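Local coordinates for protein thioredoxin reductase (Streptomyces clavuligerus, PDB 4NTD) that forms disulfide bonds in natural products such as holomycin as an FAD-dependent flavoenzyme related to thioredoxin reductases, at residues Gly183-Arg186 and His187-Leu191; Glu144-Ile148 and Pro149-Glu153; Arg213-Ala217 and Arg218-Val222. All coordinates share one frame; numbering follows the deposited sequence.

Overall arrangement
Contacts 1 and 3 build one side of a parallel-sheet, Rossmann-like domain, and contact 2 lies on a connection before it. In chain order they run contact 2, contact 1, contact 3. Contact 2 runs from the end of strand 141-144 into helix 151-154; contact 1 spans helix 184-191, the crossover between strands 175-178 and 198-201; contact 3 ends helix 209-217 and leads into edge strand 222-223 of the same sheet. The centres of contacts 1 and 3 are about 11 Å apart; contact 2 stands about 19 Å from contact 1 and 26 Å from contact 3. Contacts 1 and 3 both meet the second subunit, so the helix that touches glutathione is backed by helix 209-217 and the dimer partner.

Contact 1: Gly183-Arg186 and His187-Leu191; sequences GAVR and HALLL. With GSH (glutathione), chain B.
Val185 and Leu189, one helical turn apart, meet along the same side of helix 184-191, with CG1 of Val185 lying 4.2 Å from CD1 of Leu189. Leu189 CG also lies against the carbonyl oxygen of Val185, 3.4 Å away. These apolar branches face helix 209-217, where Leu215 receives both of them.

The backbone bonds that hold this spacing begin at Gly183, whose O accepts from His187 N at 3.0 Å. The next three follow in order, Ala188 N to Ala184 O, Leu189 N to Val185 O and Leu190 N to Arg186 O, so that four successive amides are tied to carbonyls four residues back.

Contacts with glutathione come from His187 and Leu190. The His187 ring presents its edge, with CE1 3.7 Å from N2 of the tripeptide, and that nitrogen lies near the ring plane. The ring's rotation is held by a hydrogen bond from NE2 to His161 O, and the two histidine rings meet with nearly parallel planes. Leu190 has CG anti to the backbone N (chi1 175°), and with chi2 at 57° this carries CD2 to 3.7 Å from CG1 of glutathione. The ligand therefore meets an imidazole edge and a methyl, each on its glutamyl part or the amide that follows.

The charged interaction lies across the dimer. Arg186, its chain bent at chi3, forms a salt bridge through NH2 with Asp325 of the second subunit, which also supplies His321 to the ligand.

Together these features describe the crossover helix of a beta-alpha-beta unit in a Rossmann-like domain, with one side packed on helix 209-217 and the second subunit and another forming part of the glutathione pocket.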
ATOM      1  N   GLY A 183      24.132  -4.104  -9.657  1.00 24.18           N
ATOM      2  CA  GLY A 183      23.292  -2.909  -9.602  1.00 23.59           C
ATOM      3  C   GLY A 183      24.004  -1.627  -9.195  1.00 21.73           C
ATOM      4  O   GLY A 183      23.382  -0.568  -9.146  1.00 20.70           O
ATOM      5  N   ALA A 184      25.306  -1.709  -8.916  1.00 20.31           N
ATOM      6  CA  ALA A 184      26.056  -0.568  -8.377  1.00 19.11           C
ATOM      7  C   ALA A 184      26.101   0.652  -9.306  1.00 18.34           C
ATOM      8  O   ALA A 184      26.016   1.788  -8.834  1.00 18.10           O
ATOM      9  CB  ALA A 184      27.470  -0.993  -8.006  1.00 18.97           C
ATOM     10  N   VAL A 185      26.242   0.426 -10.611  1.00 18.87           N
ATOM     11  CA  VAL A 185      26.294   1.535 -11.571  1.00 19.02           C
ATOM     12  C   VAL A 185      24.980   2.317 -11.557  1.00 18.50           C
ATOM     13  O   VAL A 185      24.984   3.538 -11.399  1.00 19.19           O
ATOM     14  CB  VAL A 185      26.615   1.058 -13.007  1.00 20.14           C
ATOM     15  CG1 VAL A 185      26.450   2.194 -14.011  1.00 21.66           C
ATOM     16  CG2 VAL A 185      28.035   0.515 -13.078  1.00 22.46           C
ATOM     17  N   ARG A 186      23.861   1.613 -11.713  1.00 18.65           N
ATOM     18  CA  ARG A 186      22.545   2.255 -11.673  1.00 19.67           C
ATOM     19  C   ARG A 186      22.302   2.946 -10.329  1.00 18.81           C
ATOM     20  O   ARG A 186      21.671   4.003 -10.274  1.00 18.88           O
ATOM     21  CB  ARG A 186      21.425   1.251 -11.976  1.00 23.85           C
ATOM     22  CG  ARG A 186      21.341   0.845 -13.442  1.00 30.69           C
ATOM     23  CD  ARG A 186      20.133  -0.036 -13.741  1.00 42.03           C
ATOM     24  NE  ARG A 186      19.110   0.655 -14.532  1.00 55.81           N
ATOM     25  CZ  ARG A 186      18.099   1.375 -14.041  1.00 67.15           C
ATOM     26  NH1 ARG A 186      17.930   1.536 -12.730  1.00 79.32           N
ATOM     27  NH2 ARG A 186      17.242   1.947 -14.878  1.00 75.51           N
ATOM     28  N   HIS A 187      22.822   2.362  -9.251  1.00 17.58           N
ATOM     29  CA  HIS A 187      22.667   2.946  -7.917  1.00 17.27           C
ATOM     30  C   HIS A 187      23.394   4.287  -7.790  1.00 16.94           C
ATOM     31  O   HIS A 187      22.865   5.227  -7.197  1.00 17.39           O
ATOM     32  CB  HIS A 187      23.146   1.971  -6.833  1.00 17.87           C
ATOM     33  CG  HIS A 187      22.347   2.036  -5.571  1.00 19.39           C
ATOM     34  ND1 HIS A 187      20.988   1.817  -5.544  1.00 20.86           N
ATOM     35  CD2 HIS A 187      22.714   2.280  -4.290  1.00 19.90           C
ATOM     36  CE1 HIS A 187      20.549   1.930  -4.303  1.00 22.09           C
ATOM     37  NE2 HIS A 187      21.577   2.210  -3.523  1.00 21.25           N
ATOM     38  N   ALA A 188      24.600   4.375  -8.349  1.00 16.61           N
ATOM     39  CA  ALA A 188      25.351   5.633  -8.356  1.00 16.83           C
ATOM     40  C   ALA A 188      24.624   6.715  -9.159  1.00 16.70           C
ATOM     41  O   ALA A 188      24.564   7.874  -8.741  1.00 16.88           O
ATOM     42  CB  ALA A 188      26.754   5.416  -8.907  1.00 17.73           C
ATOM     43  N   LEU A 189      24.067   6.328 -10.304  1.00 16.88           N
ATOM     44  CA  LEU A 189      23.306   7.255 -11.141  1.00 17.07           C
ATOM     45  C   LEU A 189      22.047   7.743 -10.416  1.00 17.55           C
ATOM     46  O   LEU A 189      21.687   8.915 -10.511  1.00 18.03           O
ATOM     47  CB  LEU A 189      22.937   6.597 -12.475  1.00 18.25           C
ATOM     48  CG  LEU A 189      24.117   6.202 -13.371  1.00 20.42           C
ATOM     49  CD1 LEU A 189      23.644   5.330 -14.523  1.00 21.93           C
ATOM     50  CD2 LEU A 189      24.853   7.431 -13.883  1.00 20.84           C
ATOM     51  N   LEU A 190      21.396   6.842  -9.685  1.00 17.61           N
ATOM     52  CA  LEU A 190      20.238   7.192  -8.860  1.00 17.35           C
ATOM     53  C   LEU A 190      20.610   8.182  -7.751  1.00 16.82           C
ATOM     54  O   LEU A 190      19.909   9.171  -7.532  1.00 17.05           O
ATOM     55  CB  LEU A 190      19.618   5.921  -8.262  1.00 17.43           C
ATOM     56  CG  LEU A 190      18.460   6.047  -7.267  1.00 19.58           C
ATOM     57  CD1 LEU A 190      17.289   6.814  -7.864  1.00 21.62           C
ATOM     58  CD2 LEU A 190      18.022   4.659  -6.823  1.00 22.03           C
ATOM     59  N   LEU A 191      21.725   7.924  -7.067  1.00 17.58           N
ATOM     60  CA  LEU A 191      22.169   8.778  -5.960  1.00 17.64           C
ATOM     61  C   LEU A 191      22.568  10.194  -6.388  1.00 17.56           C
ATOM     62  O   LEU A 191      22.549  11.115  -5.569  1.00 17.60           O
ATOM     63  CB  LEU A 191      23.313   8.111  -5.190  1.00 18.41           C
ATOM     64  CG  LEU A 191      22.860   6.971  -4.276  1.00 20.10           C
ATOM     65  CD1 LEU A 191      24.025   6.062  -3.914  1.00 22.38           C
ATOM     66  CD2 LEU A 191      22.209   7.519  -3.013  1.00 20.01           C
TER
HETATM   67  N1  GSH B 401      14.717  -1.546  -6.632  0.50 39.28           N
HETATM   68  CA1 GSH B 401      15.449  -0.558  -7.427  0.50 27.52           C
HETATM   69  C1  GSH B 401      15.536  -1.091  -8.871  0.50 37.43           C
HETATM   70  O11 GSH B 401      16.455  -1.914  -9.107  0.50 38.41           O
HETATM   71  O12 GSH B 401      14.695  -0.670  -9.705  0.50 44.58           O
HETATM   72  CB1 GSH B 401      16.873  -0.398  -6.953  0.50 32.71           C
HETATM   73  CG1 GSH B 401      17.193   1.038  -6.540  0.50 34.20           C
HETATM   74  CD1 GSH B 401      16.420   1.368  -5.266  0.50 35.40           C
HETATM   75  OE1 GSH B 401      15.401   2.056  -5.291  0.50 39.91           O
HETATM   76  N2  GSH B 401      17.025   0.942  -4.154  0.50 32.87           N
HETATM   77  CA2 GSH B 401      16.457   1.122  -2.814  0.50 32.56           C
HETATM   78  C2  GSH B 401      15.509   0.021  -2.592  0.50 31.67           C
HETATM   79  O2  GSH B 401      15.439  -0.987  -3.297  0.50 38.09           O
HETATM   80  CB2 GSH B 401      15.398   2.222  -2.724  0.50 15.35           C
HETATM   81  SG2 GSH B 401      15.478   3.518  -1.423  0.50 22.85           S
HETATM   82  N3  GSH B 401      14.678   0.388  -1.635  0.50 24.78           N
HETATM   83  CA3 GSH B 401      13.534  -0.371  -1.356  0.50 20.69           C
HETATM   84  C3  GSH B 401      13.443  -1.001   0.059  0.50 24.32           C
HETATM   85  O31 GSH B 401      14.299  -0.597   1.044  0.50 21.66           O
HETATM   86  O32 GSH B 401      12.509  -1.865   0.326  0.50 19.57           O

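Contact 2: Glu144-Ile148 and Pro149-Glu153; sequences ELPDI and PGVRE
Val151 overlaps Leu145 through its CG1 methyl, which comes to 3.8 Å from the leucine CB, the two side chains crossing obliquely. The setting is a type II beta turn, Ile148 to Val151, at the end of the connection from strand 141-144, leading into helix 151-154. Gly150 occupies the N-cap position with a positive phi of 102°, where a CB would be jammed against the carbonyl oxygen of Pro149.

The valine is divided between two sets of neighbours. CG1 is anti to the backbone N (chi1 167°), and this turns it toward Leu145 and the Pro146 ring, whose CD is 4.3 Å away. CG2 is directed instead at Ile148, approaching its CB at 3.8 Å and its carbonyl oxygen more closely still. An alanine here, lacking both methyls, would probably open a gap between Leu145 and Ile148. Beyond the turn, Val151 also packs on Leu230 of strand 227-233, while Leu145 reaches Trp155 and Pro257.

Ile148 has a second apolar neighbour in the proline that follows it. Its CG2 lies 3.7 Å from Pro149 CD, the two side chains at about a right angle, and Pro149 in turn touches Arg229. Just before this, Asp147 is the centre of an inverse gamma turn, closed by a weak hydrogen bond from Ile148 N to Pro146 O. Two tight bends thus come in quick succession ahead of the helix.

At their junction the Ile148 carbonyl has two donors. Val151 N closes the beta turn at 3.1 Å with an N-H...O angle of 163°, and a water molecule gives a hydrogen to Ile148 O at 2.9 Å while accepting from Arg152 N at 3.0 Å.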
ATOM      1  N   GLU A 144      22.028  -9.342   2.261  1.00 19.98           N
ATOM      2  CA  GLU A 144      23.353  -9.950   2.346  1.00 20.67           C
ATOM      3  C   GLU A 144      24.385  -8.920   1.910  1.00 20.97           C
ATOM      4  O   GLU A 144      24.422  -8.519   0.745  1.00 22.15           O
ATOM      5  CB  GLU A 144      23.429 -11.210   1.491  1.00 24.36           C
ATOM      6  CG  GLU A 144      22.483 -12.305   1.959  1.00 29.64           C
ATOM      7  CD  GLU A 144      22.651 -13.609   1.198  1.00 35.76           C
ATOM      8  OE1 GLU A 144      23.497 -13.677   0.282  1.00 37.66           O
ATOM      9  OE2 GLU A 144      21.930 -14.576   1.519  1.00 39.38           O
ATOM     10  N   LEU A 145      25.211  -8.492   2.861  1.00 21.62           N
ATOM     11  CA  LEU A 145      26.142  -7.387   2.656  1.00 21.43           C
ATOM     12  C   LEU A 145      27.518  -7.897   2.240  1.00 22.29           C
ATOM     13  O   LEU A 145      27.875  -9.039   2.543  1.00 22.84           O
ATOM     14  CB  LEU A 145      26.266  -6.564   3.940  1.00 21.97           C
ATOM     15  CG  LEU A 145      24.963  -5.998   4.513  1.00 23.94           C
ATOM     16  CD1 LEU A 145      25.229  -5.311   5.845  1.00 26.79           C
ATOM     17  CD2 LEU A 145      24.311  -5.034   3.534  1.00 25.44           C
ATOM     18  N   PRO A 146      28.298  -7.050   1.545  1.00 23.31           N
ATOM     19  CA  PRO A 146      29.646  -7.461   1.147  1.00 23.89           C
ATOM     20  C   PRO A 146      30.573  -7.633   2.347  1.00 25.36           C
ATOM     21  O   PRO A 146      30.506  -6.852   3.299  1.00 24.27           O
ATOM     22  CB  PRO A 146      30.123  -6.319   0.239  1.00 26.99           C
ATOM     23  CG  PRO A 146      29.254  -5.157   0.558  1.00 25.94           C
ATOM     24  CD  PRO A 146      27.952  -5.702   1.057  1.00 24.51           C
ATOM     25  N   ASP A 147      31.424  -8.653   2.292  1.00 26.74           N
ATOM     26  CA  ASP A 147      32.331  -8.969   3.393  1.00 29.67           C
ATOM     27  C   ASP A 147      33.562  -8.062   3.338  1.00 29.23           C
ATOM     28  O   ASP A 147      34.652  -8.484   2.938  1.00 31.67           O
ATOM     29  CB  ASP A 147      32.723 -10.452   3.345  1.00 34.42           C
ATOM     30  CG  ASP A 147      33.482 -10.906   4.585  1.00 36.92           C
ATOM     31  OD1 ASP A 147      33.394 -10.239   5.639  1.00 36.55           O
ATOM     32  OD2 ASP A 147      34.164 -11.948   4.503  1.00 42.32           O
ATOM     33  N   ILE A 148      33.361  -6.810   3.740  1.00 27.37           N
ATOM     34  CA  ILE A 148      34.414  -5.800   3.788  1.00 26.53           C
ATOM     35  C   ILE A 148      34.418  -5.213   5.201  1.00 26.26           C
ATOM     36  O   ILE A 148      33.360  -4.843   5.709  1.00 26.35           O
ATOM     37  CB  ILE A 148      34.161  -4.679   2.755  1.00 25.86           C
ATOM     38  CG1 ILE A 148      34.304  -5.234   1.333  1.00 27.15           C
ATOM     39  CG2 ILE A 148      35.119  -3.513   2.972  1.00 26.41           C
ATOM     40  CD1 ILE A 148      33.773  -4.318   0.249  1.00 28.36           C
ATOM     41  N   PRO A 149      35.598  -5.136   5.845  1.00 26.84           N
ATOM     42  CA  PRO A 149      35.658  -4.591   7.203  1.00 27.20           C
ATOM     43  C   PRO A 149      34.993  -3.221   7.344  1.00 27.32           C
ATOM     44  O   PRO A 149      35.245  -2.322   6.538  1.00 27.14           O
ATOM     45  CB  PRO A 149      37.162  -4.493   7.476  1.00 27.83           C
ATOM     46  CG  PRO A 149      37.758  -5.563   6.639  1.00 28.98           C
ATOM     47  CD  PRO A 149      36.909  -5.648   5.403  1.00 27.79           C
ATOM     48  N   GLY A 150      34.139  -3.088   8.358  1.00 28.27           N
ATOM     49  CA  GLY A 150      33.409  -1.851   8.620  1.00 27.09           C
ATOM     50  C   GLY A 150      31.962  -1.873   8.152  1.00 25.22           C
ATOM     51  O   GLY A 150      31.128  -1.154   8.698  1.00 24.95           O
ATOM     52  N   VAL A 151      31.658  -2.695   7.148  1.00 24.08           N
ATOM     53  CA  VAL A 151      30.322  -2.710   6.536  1.00 23.19           C
ATOM     54  C   VAL A 151      29.236  -3.124   7.535  1.00 25.55           C
ATOM     55  O   VAL A 151      28.213  -2.446   7.651  1.00 25.29           O
ATOM     56  CB  VAL A 151      30.290  -3.610   5.277  1.00 25.72           C
ATOM     57  CG1 VAL A 151      28.863  -3.887   4.822  1.00 26.33           C
ATOM     58  CG2 VAL A 151      31.090  -2.961   4.154  1.00 25.80           C
ATOM     59  N   ARG A 152      29.460  -4.224   8.251  1.00 28.16           N
ATOM     60  CA  ARG A 152      28.504  -4.697   9.262  1.00 30.15           C
ATOM     61  C   ARG A 152      28.274  -3.674  10.371  1.00 27.67           C
ATOM     62  O   ARG A 152      27.133  -3.436  10.776  1.00 28.82           O
ATOM     63  CB  ARG A 152      28.973  -6.010   9.904  1.00 41.47           C
ATOM     64  CG  ARG A 152      28.497  -7.270   9.202  1.00 54.89           C
ATOM     65  CD  ARG A 152      28.469  -8.463  10.149  1.00 70.40           C
ATOM     66  NE  ARG A 152      29.772  -8.722  10.766  1.00 80.78           N
ATOM     67  CZ  ARG A 152      30.131  -8.380  12.007  1.00 90.53           C
ATOM     68  NH1 ARG A 152      29.292  -7.748  12.827  1.00101.68           N
ATOM     69  NH2 ARG A 152      31.352  -8.678  12.437  1.00 98.17           N
ATOM     70  N   GLU A 153      29.366  -3.080  10.850  1.00 28.19           N
ATOM     71  CA  GLU A 153      29.310  -2.155  11.970  0.50 29.12           C
ATOM     72  C   GLU A 153      28.526  -0.882  11.625  1.00 26.72           C
ATOM     73  O   GLU A 153      27.792  -0.357  12.462  1.00 28.03           O
ATOM     74  CB  GLU A 153      30.731  -1.809  12.435  0.50 30.30           C
ATOM     75  CG  GLU A 153      31.473  -2.971  13.092  0.50 32.63           C
ATOM     76  CD  GLU A 153      32.147  -3.905  12.100  0.50 30.77           C
ATOM     77  OE1 GLU A 153      32.032  -3.676  10.876  0.50 28.37           O
ATOM     78  OE2 GLU A 153      32.792  -4.875  12.551  0.50 37.10           O
TER
HETATM   79  O   HOH W   1      31.697  -6.173   7.683  1.00 34.23           O

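Contact 3: Arg213-Ala217 and Arg218-Val222; sequences RALSA and RQVPV
With CG anti to its carbonyl carbon (chi1 -68°), Leu215 spreads its two methyls toward different valines, and Gln219, with phi at 57°, turns the chain back so that those valines can meet them. CD2 of Leu215 lies 3.8 Å from CG1 of Val220, while CD1 of Leu215 stands at the same 3.8 Å from CG2 of Val222, the side chains of Leu215 and Val222 meeting at about a right angle.

The reversal is a Schellman motif with Gln219 as its C-prime residue. Val220 N reaches back to Leu215 O at 2.9 Å in a nearly straight bond (176°). Gln219 N meets Ser216 O at 3.1 Å from above the carbonyl plane. Arg218, its chain bent at chi2 and chi3, curls so that NH1 donates to a water 2.8 Å away, and this water donates in turn to Ala217 O, the carbonyl of the helix's last residue.

Ala214 and Arg218 pack on Leu189, so helix 209-217 lies against helix 184-191. The same two residues touch Val328 of the second subunit, and beyond the motif the chain enters strand 222-223 at one edge of the parallel sheet.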
ATOM      1  N   ARG A 213      29.804   5.550 -20.330  1.00 22.53           N
ATOM      2  CA  ARG A 213      29.203   6.753 -20.924  1.00 23.47           C
ATOM      3  C   ARG A 213      28.211   7.430 -19.970  1.00 21.01           C
ATOM      4  O   ARG A 213      28.200   8.654 -19.842  1.00 21.28           O
ATOM      5  CB  ARG A 213      28.511   6.432 -22.257  1.00 28.97           C
ATOM      6  CG  ARG A 213      29.455   6.358 -23.447  1.00 37.05           C
ATOM      7  CD  ARG A 213      28.695   6.268 -24.763  1.00 46.93           C
ATOM      8  NE  ARG A 213      28.102   4.947 -24.969  1.00 49.58           N
ATOM      9  CZ  ARG A 213      28.731   3.896 -25.496  1.00 50.85           C
ATOM     10  NH1 ARG A 213      30.000   3.977 -25.889  1.00 57.89           N
ATOM     11  NH2 ARG A 213      28.082   2.744 -25.633  1.00 49.15           N
ATOM     12  N   ALA A 214      27.392   6.627 -19.295  1.00 21.00           N
ATOM     13  CA  ALA A 214      26.386   7.149 -18.365  1.00 21.60           C
ATOM     14  C   ALA A 214      27.029   7.808 -17.145  1.00 20.75           C
ATOM     15  O   ALA A 214      26.639   8.905 -16.747  1.00 19.59           O
ATOM     16  CB  ALA A 214      25.443   6.039 -17.929  1.00 21.57           C
ATOM     17  N   LEU A 215      28.015   7.131 -16.562  1.00 19.97           N
ATOM     18  CA  LEU A 215      28.730   7.657 -15.399  1.00 20.18           C
ATOM     19  C   LEU A 215      29.473   8.957 -15.735  1.00 20.75           C
ATOM     20  O   LEU A 215      29.453   9.904 -14.950  1.00 20.71           O
ATOM     21  CB  LEU A 215      29.693   6.602 -14.840  1.00 19.94           C
ATOM     22  CG  LEU A 215      29.029   5.378 -14.200  1.00 20.29           C
ATOM     23  CD1 LEU A 215      30.005   4.214 -14.099  1.00 20.12           C
ATOM     24  CD2 LEU A 215      28.454   5.716 -12.833  1.00 22.03           C
ATOM     25  N   SER A 216      30.111   9.002 -16.904  1.00 21.00           N
ATOM     26  CA  SER A 216      30.764  10.229 -17.376  1.00 22.62           C
ATOM     27  C   SER A 216      29.761  11.367 -17.573  1.00 22.64           C
ATOM     28  O   SER A 216      30.002  12.497 -17.145  1.00 21.76           O
ATOM     29  CB  SER A 216      31.520   9.978 -18.686  1.00 25.34           C
ATOM     30  OG  SER A 216      32.648   9.151 -18.471  1.00 26.81           O
ATOM     31  N   ALA A 217      28.634  11.056 -18.210  1.00 23.40           N
ATOM     32  CA  ALA A 217      27.611  12.059 -18.517  1.00 23.96           C
ATOM     33  C   ALA A 217      26.965  12.657 -17.264  1.00 23.17           C
ATOM     34  O   ALA A 217      26.601  13.833 -17.259  1.00 25.16           O
ATOM     35  CB  ALA A 217      26.546  11.464 -19.425  1.00 24.77           C
ATOM     36  N   ARG A 218      26.822  11.852 -16.213  1.00 22.46           N
ATOM     37  CA  ARG A 218      26.285  12.341 -14.937  1.00 23.28           C
ATOM     38  C   ARG A 218      27.384  12.733 -13.946  1.00 22.40           C
ATOM     39  O   ARG A 218      27.103  13.023 -12.783  1.00 22.13           O
ATOM     40  CB  ARG A 218      25.335  11.311 -14.313  1.00 26.44           C
ATOM     41  CG  ARG A 218      24.025  11.127 -15.066  1.00 28.54           C
ATOM     42  CD  ARG A 218      23.179  12.396 -15.079  1.00 29.62           C
ATOM     43  NE  ARG A 218      22.540  12.664 -13.789  1.00 29.65           N
ATOM     44  CZ  ARG A 218      22.351  13.871 -13.250  1.00 27.82           C
ATOM     45  NH1 ARG A 218      22.777  14.979 -13.856  1.00 30.27           N
ATOM     46  NH2 ARG A 218      21.743  13.971 -12.073  1.00 30.34           N
ATOM     47  N   GLN A 219      28.629  12.744 -14.418  1.00 22.63           N
ATOM     48  CA  GLN A 219      29.765  13.254 -13.656  1.00 23.23           C
ATOM     49  C   GLN A 219      29.933  12.533 -12.311  1.00 20.50           C
ATOM     50  O   GLN A 219      30.026  13.155 -11.252  1.00 21.33           O
ATOM     51  CB  GLN A 219      29.671  14.783 -13.537  1.00 27.37           C
ATOM     52  CG  GLN A 219      29.661  15.439 -14.918  1.00 33.86           C
ATOM     53  CD  GLN A 219      29.620  16.958 -14.900  1.00 39.73           C
ATOM     54  OE1 GLN A 219      28.909  17.563 -14.099  1.00 44.31           O
ATOM     55  NE2 GLN A 219      30.368  17.583 -15.811  1.00 45.38           N
ATOM     56  N   VAL A 220      29.961  11.204 -12.398  1.00 18.83           N
ATOM     57  CA  VAL A 220      30.265  10.315 -11.279  1.00 17.80           C
ATOM     58  C   VAL A 220      31.657   9.733 -11.523  1.00 17.87           C
ATOM     59  O   VAL A 220      31.816   8.871 -12.391  1.00 18.10           O
ATOM     60  CB  VAL A 220      29.245   9.154 -11.203  1.00 18.59           C
ATOM     61  CG1 VAL A 220      29.635   8.126 -10.143  1.00 18.45           C
ATOM     62  CG2 VAL A 220      27.847   9.692 -10.943  1.00 19.74           C
ATOM     63  N   PRO A 221      32.673  10.202 -10.772  1.00 18.10           N
ATOM     64  CA  PRO A 221      33.993   9.596 -10.940  1.00 18.56           C
ATOM     65  C   PRO A 221      34.009   8.109 -10.601  1.00 18.53           C
ATOM     66  O   PRO A 221      33.284   7.674  -9.701  1.00 19.27           O
ATOM     67  CB  PRO A 221      34.871  10.373  -9.953  1.00 19.85           C
ATOM     68  CG  PRO A 221      34.186  11.679  -9.779  1.00 20.37           C
ATOM     69  CD  PRO A 221      32.720  11.380  -9.887  1.00 19.27           C
ATOM     70  N   VAL A 222      34.818   7.342 -11.327  1.00 18.30           N
ATOM     71  CA  VAL A 222      35.011   5.928 -11.036  1.00 18.71           C
ATOM     72  C   VAL A 222      36.447   5.730 -10.573  1.00 18.62           C
ATOM     73  O   VAL A 222      37.387   5.938 -11.339  1.00 20.35           O
ATOM     74  CB  VAL A 222      34.735   5.033 -12.259  1.00 18.82           C
ATOM     75  CG1 VAL A 222      34.820   3.558 -11.878  1.00 20.77           C
ATOM     76  CG2 VAL A 222      33.371   5.343 -12.859  1.00 18.95           C
TER
HETATM   77  O   HOH W   2      24.698  15.582 -15.873  1.00 36.76           O